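Local coordinates for protein particle-associated lyase (Acinetobacter bacteriophage AP22, PDB 4Y9V) that probably degrades the capsular polysaccharide of the host Acinetobacter baumannii as the lyase tailspike of the phage, and binds a saccharide of this capsule, at residues D335-E341 and A357-Y362; Y162-R166 and A379-G383. All coordinates share one frame. Numbering follows the deposited sequence.

Interaction 1. Residues D335-E341 and A357-Y362; sequences DMHGNVE and AGDNEY. With 49S (2-acetamido-2-deoxy-beta-D-mannopyranuronic acid), chain B; EDO (1,2-ethanediol), chain D.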
ATOM      1  N   ASP A 335      12.828 -13.365   3.525  1.00  4.57           N
ATOM      2  CA  ASP A 335      13.928 -13.587   2.621  1.00  4.52           C
ATOM      3  C   ASP A 335      13.535 -13.449   1.169  1.00  4.78           C
ATOM      4  O   ASP A 335      12.412 -13.771   0.742  1.00  5.11           O
ATOM      5  CB  ASP A 335      14.514 -15.004   2.852  1.00  5.17           C
ATOM      6  CG  ASP A 335      15.419 -15.498   1.714  1.00  5.21           C
ATOM      7  OD1 ASP A 335      16.605 -15.097   1.722  1.00  6.07           O
ATOM      8  OD2 ASP A 335      14.888 -16.259   0.853  1.00  5.71           O
ATOM      9  N   MET A 336      14.534 -13.046   0.376  1.00  4.59           N
ATOM     10  CA  MET A 336      14.537 -13.183  -1.073  1.00  4.53           C
ATOM     11  C   MET A 336      15.945 -13.611  -1.482  1.00  4.60           C
ATOM     12  O   MET A 336      16.902 -12.859  -1.257  1.00  5.09           O
ATOM     13  CB  MET A 336      14.186 -11.874  -1.804  1.00  4.88           C
ATOM     14  CG  MET A 336      12.908 -11.216  -1.335  1.00  5.37           C
ATOM     15  SD  MET A 336      12.651  -9.706  -2.293  1.00  6.38           S
ATOM     16  CE  MET A 336      11.412  -8.878  -1.302  1.00  6.38           C
ATOM     17  N   HIS A 337      16.077 -14.789  -2.092  1.00  4.52           N
ATOM     18  CA  HIS A 337      17.332 -15.240  -2.658  1.00  4.67           C
ATOM     19  C   HIS A 337      17.644 -14.507  -3.973  1.00  4.44           C
ATOM     20  O   HIS A 337      16.804 -13.810  -4.556  1.00  4.63           O
ATOM     21  CB  HIS A 337      17.297 -16.760  -2.910  1.00  5.06           C
ATOM     22  CG  HIS A 337      17.465 -17.605  -1.704  1.00  5.41           C
ATOM     23  ND1 HIS A 337      16.663 -17.654  -0.603  1.00  6.49           N
ATOM     24  CD2 HIS A 337      18.425 -18.528  -1.480  1.00  6.27           C
ATOM     25  CE1 HIS A 337      17.122 -18.560   0.248  1.00  6.87           C
ATOM     26  NE2 HIS A 337      18.177 -19.115  -0.280  1.00  6.63           N
ATOM     27  N   GLY A 338      18.852 -14.725  -4.493  1.00  4.91           N
ATOM     28  CA  GLY A 338      19.309 -14.101  -5.720  1.00  5.13           C
ATOM     29  C   GLY A 338      18.661 -14.560  -7.014  1.00  4.70           C
ATOM     30  O   GLY A 338      18.985 -14.008  -8.060  1.00  5.49           O
ATOM     31  N   ASN A 339      17.741 -15.522  -6.971  0.54  4.47           N
ATOM     32  CA  ASN A 339      16.908 -15.827  -8.120  0.54  4.91           C
ATOM     33  C   ASN A 339      15.500 -15.245  -8.009  0.54  4.82           C
ATOM     34  O   ASN A 339      14.617 -15.753  -8.695  0.54  5.97           O
ATOM     35  CB  ASN A 339      16.823 -17.337  -8.366  0.54  5.41           C
ATOM     36  CG  ASN A 339      15.967 -17.996  -7.284  0.54  5.69           C
ATOM     37  OD1 ASN A 339      15.967 -17.545  -6.150  0.54  6.21           O
ATOM     38  ND2 ASN A 339      15.302 -19.080  -7.654  0.54  8.30           N
ATOM     39  N   VAL A 340      15.317 -14.204  -7.185  1.00  4.42           N
ATOM     40  CA  VAL A 340      14.019 -13.616  -6.941  1.00  4.59           C
ATOM     41  C   VAL A 340      14.000 -12.166  -7.423  1.00  4.25           C
ATOM     42  O   VAL A 340      14.824 -11.359  -6.988  1.00  4.75           O
ATOM     43  CB  VAL A 340      13.687 -13.625  -5.435  1.00  4.70           C
ATOM     44  CG1 VAL A 340      12.319 -12.986  -5.182  1.00  5.43           C
ATOM     45  CG2 VAL A 340      13.744 -15.040  -4.884  1.00  5.26           C
ATOM     46  N   GLU A 341      13.022 -11.837  -8.263  1.00  4.30           N
ATOM     47  CA  GLU A 341      12.792 -10.462  -8.718  1.00  4.32           C
ATOM     48  C   GLU A 341      11.303 -10.167  -8.607  1.00  4.40           C
ATOM     49  O   GLU A 341      10.468 -11.054  -8.412  1.00  4.78           O
ATOM     50  CB  GLU A 341      13.297 -10.252 -10.150  1.00  4.81           C
ATOM     51  CG  GLU A 341      12.584 -11.100 -11.191  1.00  5.36           C
ATOM     52  CD  GLU A 341      12.961 -10.813 -12.622  1.00  5.94           C
ATOM     53  OE1 GLU A 341      14.167 -10.716 -12.922  1.00  6.60           O
ATOM     54  OE2 GLU A 341      12.022 -10.747 -13.483  1.00  7.31           O
ATOM     55  N   ALA A 357      17.443 -10.482  -6.163  1.00  4.80           N
ATOM     56  CA  ALA A 357      18.161 -10.116  -7.364  1.00  4.71           C
ATOM     57  C   ALA A 357      18.018  -8.639  -7.746  1.00  4.79           C
ATOM     58  O   ALA A 357      18.968  -8.049  -8.274  1.00  5.36           O
ATOM     59  CB  ALA A 357      17.660 -10.951  -8.537  1.00  5.38           C
ATOM     60  N   GLY A 358      16.829  -8.075  -7.509  1.00  4.96           N
ATOM     61  CA  GLY A 358      16.492  -6.717  -7.904  1.00  5.20           C
ATOM     62  C   GLY A 358      15.043  -6.621  -8.352  1.00  4.75           C
ATOM     63  O   GLY A 358      14.323  -7.604  -8.493  1.00  5.25           O
ATOM     64  N   ASP A 359      14.634  -5.359  -8.589  1.00  4.79           N
ATOM     65  CA  ASP A 359      13.234  -5.031  -8.796  1.00  4.76           C
ATOM     66  C   ASP A 359      12.354  -5.607  -7.707  1.00  4.76           C
ATOM     67  O   ASP A 359      11.284  -6.163  -7.941  1.00  5.35           O
ATOM     68  CB  ASP A 359      12.768  -5.388 -10.208  1.00  5.65           C
ATOM     69  CG  ASP A 359      13.435  -4.508 -11.267  1.00  6.77           C
ATOM     70  OD1 ASP A 359      13.856  -3.368 -10.963  1.00  8.69           O
ATOM     71  OD2 ASP A 359      13.446  -4.971 -12.412  1.00 10.99           O
ATOM     72  N   ASN A 360      12.824  -5.436  -6.450  1.00  4.50           N
ATOM     73  CA  ASN A 360      12.167  -5.945  -5.257  1.00  4.42           C
ATOM     74  C   ASN A 360      11.893  -4.795  -4.297  1.00  4.30           C
ATOM     75  O   ASN A 360      12.499  -3.727  -4.407  1.00  4.88           O
ATOM     76  CB  ASN A 360      13.021  -7.011  -4.574  1.00  4.55           C
ATOM     77  CG  ASN A 360      13.158  -8.274  -5.406  1.00  4.38           C
ATOM     78  OD1 ASN A 360      12.212  -8.694  -6.086  1.00  4.55           O
ATOM     79  ND2 ASN A 360      14.336  -8.888  -5.363  1.00  4.56           N
ATOM     80  N   GLU A 361      11.011  -5.047  -3.326  1.00  4.42           N
ATOM     81  CA  GLU A 361      10.611  -3.994  -2.385  1.00  4.39           C
ATOM     82  C   GLU A 361      10.294  -4.559  -1.015  1.00  4.44           C
ATOM     83  O   GLU A 361       9.674  -5.618  -0.890  1.00  4.89           O
ATOM     84  CB  GLU A 361       9.375  -3.257  -2.942  1.00  4.84           C
ATOM     85  CG  GLU A 361       8.855  -2.106  -2.086  1.00  5.38           C
ATOM     86  CD  GLU A 361       7.839  -1.219  -2.800  1.00  6.04           C
ATOM     87  OE1 GLU A 361       7.135  -1.736  -3.698  1.00  8.03           O
ATOM     88  OE2 GLU A 361       7.734  -0.037  -2.432  1.00  7.41           O
ATOM     89  N   TYR A 362      10.699  -3.812   0.009  1.00  4.16           N
ATOM     90  CA  TYR A 362      10.097  -3.885   1.347  1.00  4.15           C
ATOM     91  C   TYR A 362       9.407  -2.540   1.572  1.00  4.04           C
ATOM     92  O   TYR A 362      10.078  -1.495   1.471  1.00  4.44           O
ATOM     93  CB  TYR A 362      11.100  -4.129   2.484  1.00  4.67           C
ATOM     94  CG  TYR A 362      11.701  -5.522   2.489  1.00  4.39           C
ATOM     95  CD1 TYR A 362      12.753  -5.867   1.654  1.00  4.94           C
ATOM     96  CD2 TYR A 362      11.191  -6.495   3.325  1.00  4.63           C
ATOM     97  CE1 TYR A 362      13.286  -7.140   1.665  1.00  4.83           C
ATOM     98  CE2 TYR A 362      11.724  -7.779   3.350  1.00  4.99           C
ATOM     99  CZ  TYR A 362      12.771  -8.113   2.494  1.00  4.68           C
ATOM    100  OH  TYR A 362      13.243  -9.386   2.557  1.00  5.74           O
TER
HETATM  101  C8  49S B   1      17.783 -20.619  -3.888  1.00  6.02           C
HETATM  102  C7  49S B   1      17.471 -21.384  -2.618  1.00  5.48           C
HETATM  103  O7  49S B   1      16.367 -21.258  -2.046  1.00  5.81           O
HETATM  104  N2  49S B   1      18.440 -22.191  -2.158  1.00  5.46           N
HETATM  105  C2  49S B   1      18.334 -22.942  -0.924  1.00  5.40           C
HETATM  106  C3  49S B   1      18.111 -24.437  -1.166  1.00  5.63           C
HETATM  107  O3  49S B   1      16.917 -24.660  -1.917  1.00  6.07           O
HETATM  108  C1  49S B   1      19.606 -22.768  -0.115  1.00  5.48           C
HETATM  109  O1  49S B   1      19.912 -21.422   0.108  1.00  5.80           O
HETATM  110  O5  49S B   1      20.709 -23.292  -0.854  1.00  5.65           O
HETATM  111  C5  49S B   1      20.600 -24.720  -0.993  1.00  5.87           C
HETATM  112  C6  49S B   1      21.856 -25.226  -1.672  1.00  6.62           C
HETATM  113  O6A 49S B   1      22.302 -24.590  -2.660  1.00  7.19           O
HETATM  114  O6B 49S B   1      22.362 -26.277  -1.208  1.00  8.09           O
HETATM  115  C4  49S B   1      19.345 -25.081  -1.791  1.00  5.64           C
HETATM  116  O4  49S B   1      19.329 -26.511  -1.716  1.00  6.29           O
HETATM  117  C1  EDO D 802      16.577  -8.546 -11.289  1.00  8.47           C
HETATM  118  O1  EDO D 802      17.851  -8.419 -11.765  1.00  9.63           O
HETATM  119  C2  EDO D 802      15.584  -7.690 -12.006  1.00  8.61           C
HETATM  120  O2  EDO D 802      15.353  -8.193 -13.309  1.00 11.29           O
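Segments 335-341 and 357-362 meet inside the parallel beta-helix of the pectin lyase-like family, where 360-362 belongs to one of its rung strands. The CA-CB bond of Asp335 points away from 357-362. Its OD2 accepts a 2.7 Å hydrogen bond from ND1 of His337, and Thr354 binds its OD1. Met336 points the other way, toward 357-362. Its SD lies 3.5 Å from CG of Asn360, and its CE lies 3.9 Å from CE1 of Tyr362. The Tyr362 hydroxyl is held by the backbone O of Thr354. The CA-CB bond of His337 also points away from 357-362, and its ring lines the glycan pocket. NE2 of His337 is hydrogen-bonded to O1 of 49S at 2.9 Å. His337 also starts a type I turn that ends at Val340. The CA atoms of Gly338 and Ala357 are 4.5 Å apart, and O of Gly338 lies 3.4 Å from CB of Ala357. The O of Val340 then accepts two hydrogen bonds: one from N of Ala357 at 2.9 Å, and a nearly straight one from ND2 of Asn360 at 3.0 Å. OD1 of Asn360 turns to the backbone N of Thr343. At Glu341 the CA makes a CH...O contact of 3.3 Å with O of Gly358. Its carboxylate is bound by Arg316 and Tyr162, and OE1 also accepts from O2 of ethanediol at 2.8 Å. The two bonds to Val340 tie the turn's end to 357-362. The bond donated by ND1 to Asp335 is consistent with orienting the His337 ring so that NE2 faces the sugar.

Interaction 2. Residues Y162-R166 and A379-G383; sequences YSPYR and AEPRG. Unlike the reference sequence in segment 379-383: Glu380 (reference Lys). With 49S (2-acetamido-2-deoxy-beta-D-mannopyranuronic acid), chain B; EDO (1,2-ethanediol), chain D; SO4 (sulfate ion), chain K.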
ATOM      1  N   TYR A 162      20.673 -16.993 -15.261  1.00  5.02           N
ATOM      2  CA  TYR A 162      19.971 -15.881 -14.634  1.00  5.07           C
ATOM      3  C   TYR A 162      20.931 -15.011 -13.790  1.00  5.09           C
ATOM      4  O   TYR A 162      20.931 -13.798 -13.918  1.00  6.35           O
ATOM      5  CB  TYR A 162      18.786 -16.357 -13.755  1.00  5.19           C
ATOM      6  CG  TYR A 162      18.013 -15.211 -13.148  1.00  5.00           C
ATOM      7  CD1 TYR A 162      17.156 -14.456 -13.909  1.00  5.19           C
ATOM      8  CD2 TYR A 162      18.156 -14.877 -11.805  1.00  5.20           C
ATOM      9  CE1 TYR A 162      16.433 -13.384 -13.356  1.00  5.38           C
ATOM     10  CE2 TYR A 162      17.457 -13.827 -11.254  1.00  5.43           C
ATOM     11  CZ  TYR A 162      16.598 -13.078 -12.015  1.00  5.34           C
ATOM     12  OH  TYR A 162      15.951 -12.034 -11.408  1.00  6.25           O
ATOM     13  N   SER A 163      21.708 -15.630 -12.911  1.00  5.60           N
ATOM     14  CA  SER A 163      22.571 -14.892 -12.007  1.00  5.59           C
ATOM     15  C   SER A 163      23.893 -15.597 -11.828  1.00  5.68           C
ATOM     16  O   SER A 163      23.951 -16.821 -11.780  1.00  5.93           O
ATOM     17  CB  SER A 163      21.883 -14.768 -10.655  1.00  5.85           C
ATOM     18  OG  SER A 163      22.807 -14.402  -9.629  1.00  6.36           O
ATOM     19  N   PRO A 164      24.975 -14.804 -11.661  1.00  6.08           N
ATOM     20  CA  PRO A 164      26.300 -15.365 -11.476  1.00  6.25           C
ATOM     21  C   PRO A 164      26.561 -15.907 -10.084  1.00  5.71           C
ATOM     22  O   PRO A 164      27.635 -16.478  -9.826  1.00  6.81           O
ATOM     23  CB  PRO A 164      27.222 -14.173 -11.801  1.00  7.12           C
ATOM     24  CG  PRO A 164      26.404 -12.977 -11.274  1.00  7.56           C
ATOM     25  CD  PRO A 164      25.001 -13.323 -11.747  1.00  6.95           C
ATOM     26  N   TYR A 165      25.629 -15.736  -9.136  1.00  5.62           N
ATOM     27  CA  TYR A 165      25.921 -16.092  -7.761  1.00  5.76           C
ATOM     28  C   TYR A 165      25.869 -17.587  -7.465  1.00  5.84           C
ATOM     29  O   TYR A 165      26.573 -18.054  -6.556  1.00  6.75           O
ATOM     30  CB  TYR A 165      25.005 -15.301  -6.778  1.00  6.24           C
ATOM     31  CG  TYR A 165      25.530 -13.884  -6.606  1.00  5.95           C
ATOM     32  CD1 TYR A 165      25.142 -12.878  -7.473  1.00  6.08           C
ATOM     33  CD2 TYR A 165      26.466 -13.603  -5.632  1.00  6.61           C
ATOM     34  CE1 TYR A 165      25.681 -11.593  -7.335  1.00  5.98           C
ATOM     35  CE2 TYR A 165      26.999 -12.335  -5.498  1.00  6.99           C
ATOM     36  CZ  TYR A 165      26.623 -11.333  -6.348  1.00  6.15           C
ATOM     37  OH  TYR A 165      27.192 -10.090  -6.208  1.00  7.03           O
ATOM     38  N   ARG A 166      24.982 -18.343  -8.139  1.00  5.34           N
ATOM     39  CA  ARG A 166      24.870 -19.783  -7.889  1.00  5.55           C
ATOM     40  C   ARG A 166      24.591 -20.457  -9.224  1.00  5.61           C
ATOM     41  O   ARG A 166      23.852 -19.936 -10.050  1.00  5.49           O
ATOM     42  CB  ARG A 166      23.744 -20.110  -6.892  1.00  5.66           C
ATOM     43  CG  ARG A 166      23.886 -19.425  -5.553  1.00  5.85           C
ATOM     44  CD  ARG A 166      22.916 -19.941  -4.509  1.00  5.68           C
ATOM     45  NE  ARG A 166      22.911 -19.072  -3.340  1.00  6.00           N
ATOM     46  CZ  ARG A 166      22.203 -19.316  -2.258  1.00  5.93           C
ATOM     47  NH1 ARG A 166      21.482 -20.429  -2.165  1.00  6.43           N
ATOM     48  NH2 ARG A 166      22.169 -18.418  -1.272  1.00  7.15           N
ATOM     49  N   ALA A 379      23.000  -9.157  -0.984  1.00  7.27           N
ATOM     50  CA  ALA A 379      24.161 -10.033  -1.070  1.00  9.83           C
ATOM     51  C   ALA A 379      24.235 -10.850  -2.339  1.00  6.37           C
ATOM     52  O   ALA A 379      25.315 -11.410  -2.590  1.00  6.87           O
ATOM     53  CB  ALA A 379      24.120 -11.058   0.056  1.00 24.07           C
ATOM     54  N   GLU A 380      23.179 -10.913  -3.157  1.00  5.60           N
ATOM     55  CA  GLU A 380      23.259 -11.571  -4.467  1.00  5.24           C
ATOM     56  C   GLU A 380      22.660 -10.640  -5.536  1.00  5.40           C
ATOM     57  O   GLU A 380      21.739 -11.033  -6.259  1.00  5.79           O
ATOM     58  CB  GLU A 380      22.579 -12.948  -4.455  1.00  5.34           C
ATOM     59  CG  GLU A 380      23.262 -13.941  -3.525  1.00  5.86           C
ATOM     60  CD  GLU A 380      22.736 -15.376  -3.644  1.00  5.63           C
ATOM     61  OE1 GLU A 380      21.515 -15.564  -3.767  1.00  6.45           O
ATOM     62  OE2 GLU A 380      23.566 -16.312  -3.622  1.00  7.41           O
ATOM     63  N   PRO A 381      23.133  -9.388  -5.649  1.00  5.66           N
ATOM     64  CA  PRO A 381      22.485  -8.477  -6.572  1.00  6.07           C
ATOM     65  C   PRO A 381      22.743  -8.798  -8.038  1.00  5.66           C
ATOM     66  O   PRO A 381      23.872  -9.032  -8.459  1.00  6.44           O
ATOM     67  CB  PRO A 381      23.115  -7.105  -6.239  1.00  7.18           C
ATOM     68  CG  PRO A 381      24.456  -7.453  -5.632  1.00  7.23           C
ATOM     69  CD  PRO A 381      24.201  -8.748  -4.877  1.00  6.40           C
ATOM     70  N   ARG A 382      21.680  -8.724  -8.824  1.00  6.34           N
ATOM     71  CA  ARG A 382      21.724  -8.854 -10.282  1.00  6.02           C
ATOM     72  C   ARG A 382      21.551  -7.528 -10.982  1.00  5.75           C
ATOM     73  O   ARG A 382      22.214  -7.256 -12.004  1.00  6.48           O
ATOM     74  CB  ARG A 382      20.661  -9.866 -10.714  1.00  6.34           C
ATOM     75  CG  ARG A 382      20.604 -10.117 -12.202  1.00  6.69           C
ATOM     76  CD  ARG A 382      19.560 -11.194 -12.490  1.00  7.24           C
ATOM     77  NE  ARG A 382      19.390 -11.492 -13.893  1.00  7.39           N
ATOM     78  CZ  ARG A 382      18.572 -10.912 -14.678  1.00 10.53           C
ATOM     79  NH1 ARG A 382      17.864  -9.837 -14.281  1.00 17.12           N
ATOM     80  NH2 ARG A 382      18.469 -11.304 -15.921  1.00 16.91           N
ATOM     81  N   GLY A 383      20.662  -6.676 -10.477  1.00  6.74           N
ATOM     82  CA  GLY A 383      20.426  -5.385 -11.065  1.00  8.55           C
ATOM     83  C   GLY A 383      18.957  -5.010 -10.937  1.00  6.51           C
ATOM     84  O   GLY A 383      18.121  -5.846 -10.600  1.00  7.94           O
TER
HETATM   85  C8  49S B   1      17.783 -20.619  -3.888  1.00  6.02           C
HETATM   86  C7  49S B   1      17.471 -21.384  -2.618  1.00  5.48           C
HETATM   87  O7  49S B   1      16.367 -21.258  -2.046  1.00  5.81           O
HETATM   88  N2  49S B   1      18.440 -22.191  -2.158  1.00  5.46           N
HETATM   89  C2  49S B   1      18.334 -22.942  -0.924  1.00  5.40           C
HETATM   90  C3  49S B   1      18.111 -24.437  -1.166  1.00  5.63           C
HETATM   91  O3  49S B   1      16.917 -24.660  -1.917  1.00  6.07           O
HETATM   92  C1  49S B   1      19.606 -22.768  -0.115  1.00  5.48           C
HETATM   93  O1  49S B   1      19.912 -21.422   0.108  1.00  5.80           O
HETATM   94  O5  49S B   1      20.709 -23.292  -0.854  1.00  5.65           O
HETATM   95  C5  49S B   1      20.600 -24.720  -0.993  1.00  5.87           C
HETATM   96  C6  49S B   1      21.856 -25.226  -1.672  1.00  6.62           C
HETATM   97  O6A 49S B   1      22.302 -24.590  -2.660  1.00  7.19           O
HETATM   98  O6B 49S B   1      22.362 -26.277  -1.208  1.00  8.09           O
HETATM   99  C4  49S B   1      19.345 -25.081  -1.791  1.00  5.64           C
HETATM  100  O4  49S B   1      19.329 -26.511  -1.716  1.00  6.29           O
HETATM  101  C1  EDO D 802      16.577  -8.546 -11.289  1.00  8.47           C
HETATM  102  O1  EDO D 802      17.851  -8.419 -11.765  1.00  9.63           O
HETATM  103  C2  EDO D 802      15.584  -7.690 -12.006  1.00  8.61           C
HETATM  104  O2  EDO D 802      15.353  -8.193 -13.309  1.00 11.29           O
HETATM  105  S   SO4 K 809      20.244 -18.726   2.588  0.80  6.01           S
HETATM  106  O1  SO4 K 809      20.629 -18.895   1.196  1.00  8.21           O
HETATM  107  O2  SO4 K 809      19.939 -17.307   2.842  1.00  9.44           O
HETATM  108  O3  SO4 K 809      21.398 -19.148   3.399  1.00  9.85           O
HETATM  109  O4  SO4 K 809      19.062 -19.520   2.999  1.00  7.53           O
HETATM  110  O   HOH W   1      21.322 -12.622  -8.416  1.00  7.05           O
HETATM  111  O   HOH W   2      26.592  -8.421  -8.184  1.00  7.50           O
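Two loops meet here, one from the Ig-like domain and one from the pectin lyase-like beta-helix. The Ig-like loop contains an ST turn: OG of Ser163 accepts from N of Tyr165 at 3.2 Å. Tyr165, with chi1 near -79°, aims its side chain at 379-383. CA of Glu380 sits 3.6 Å from the centroid of the Tyr165 ring, almost straight above it, in a CH-pi contact. The hydroxyl of Tyr165 is bound by N of Glu410, and a water joins it to O of Pro381. Arg166 keeps chi2 to chi4 extended, so its guanidinium reaches both Glu380 and the bound sugar. NE of Arg166 forms a 2.9 Å salt bridge with OE2 of Glu380, while NH1 donates to O1 of 49S and NH2 to O1 of a sulfate, probably from the crystallisation liquor, each at 2.9 Å. Glu380 replaces the Lys of the reference sequence; Tyr169 and N of Gly338 hold its other oxygen. Arg382 is fully extended to NE, then twists at chi4 near -90°. This lays its guanidinium flat on the Tyr162 ring, with planes 3° apart and centres 4.1 Å apart. In the same pose NE of Arg382 donates to O of Tyr162 at 2.8 Å.

Overall arrangement
Interaction 1 is nested along the chain inside the loop that interaction 2 closes, and their centres lie about 10 Å apart. They touch directly. OE1 of Glu341 is 2.7 Å from OH of Tyr162, a probable hydrogen bond, and O of Ala357 is 2.8 Å from N of Arg382, another. Both hydrogen-bond the same atom, O1 of 49S, His337 from the beta-helix and Arg166 from the Ig-like loop. Tyr168, Tyr278, Gln281 and Gly306 bind the same sugar. Glu341, Arg382 and Gly383 also share an ethanediol, probably from the crystallisation liquor. The glycan pocket is thus built jointly by the two domains.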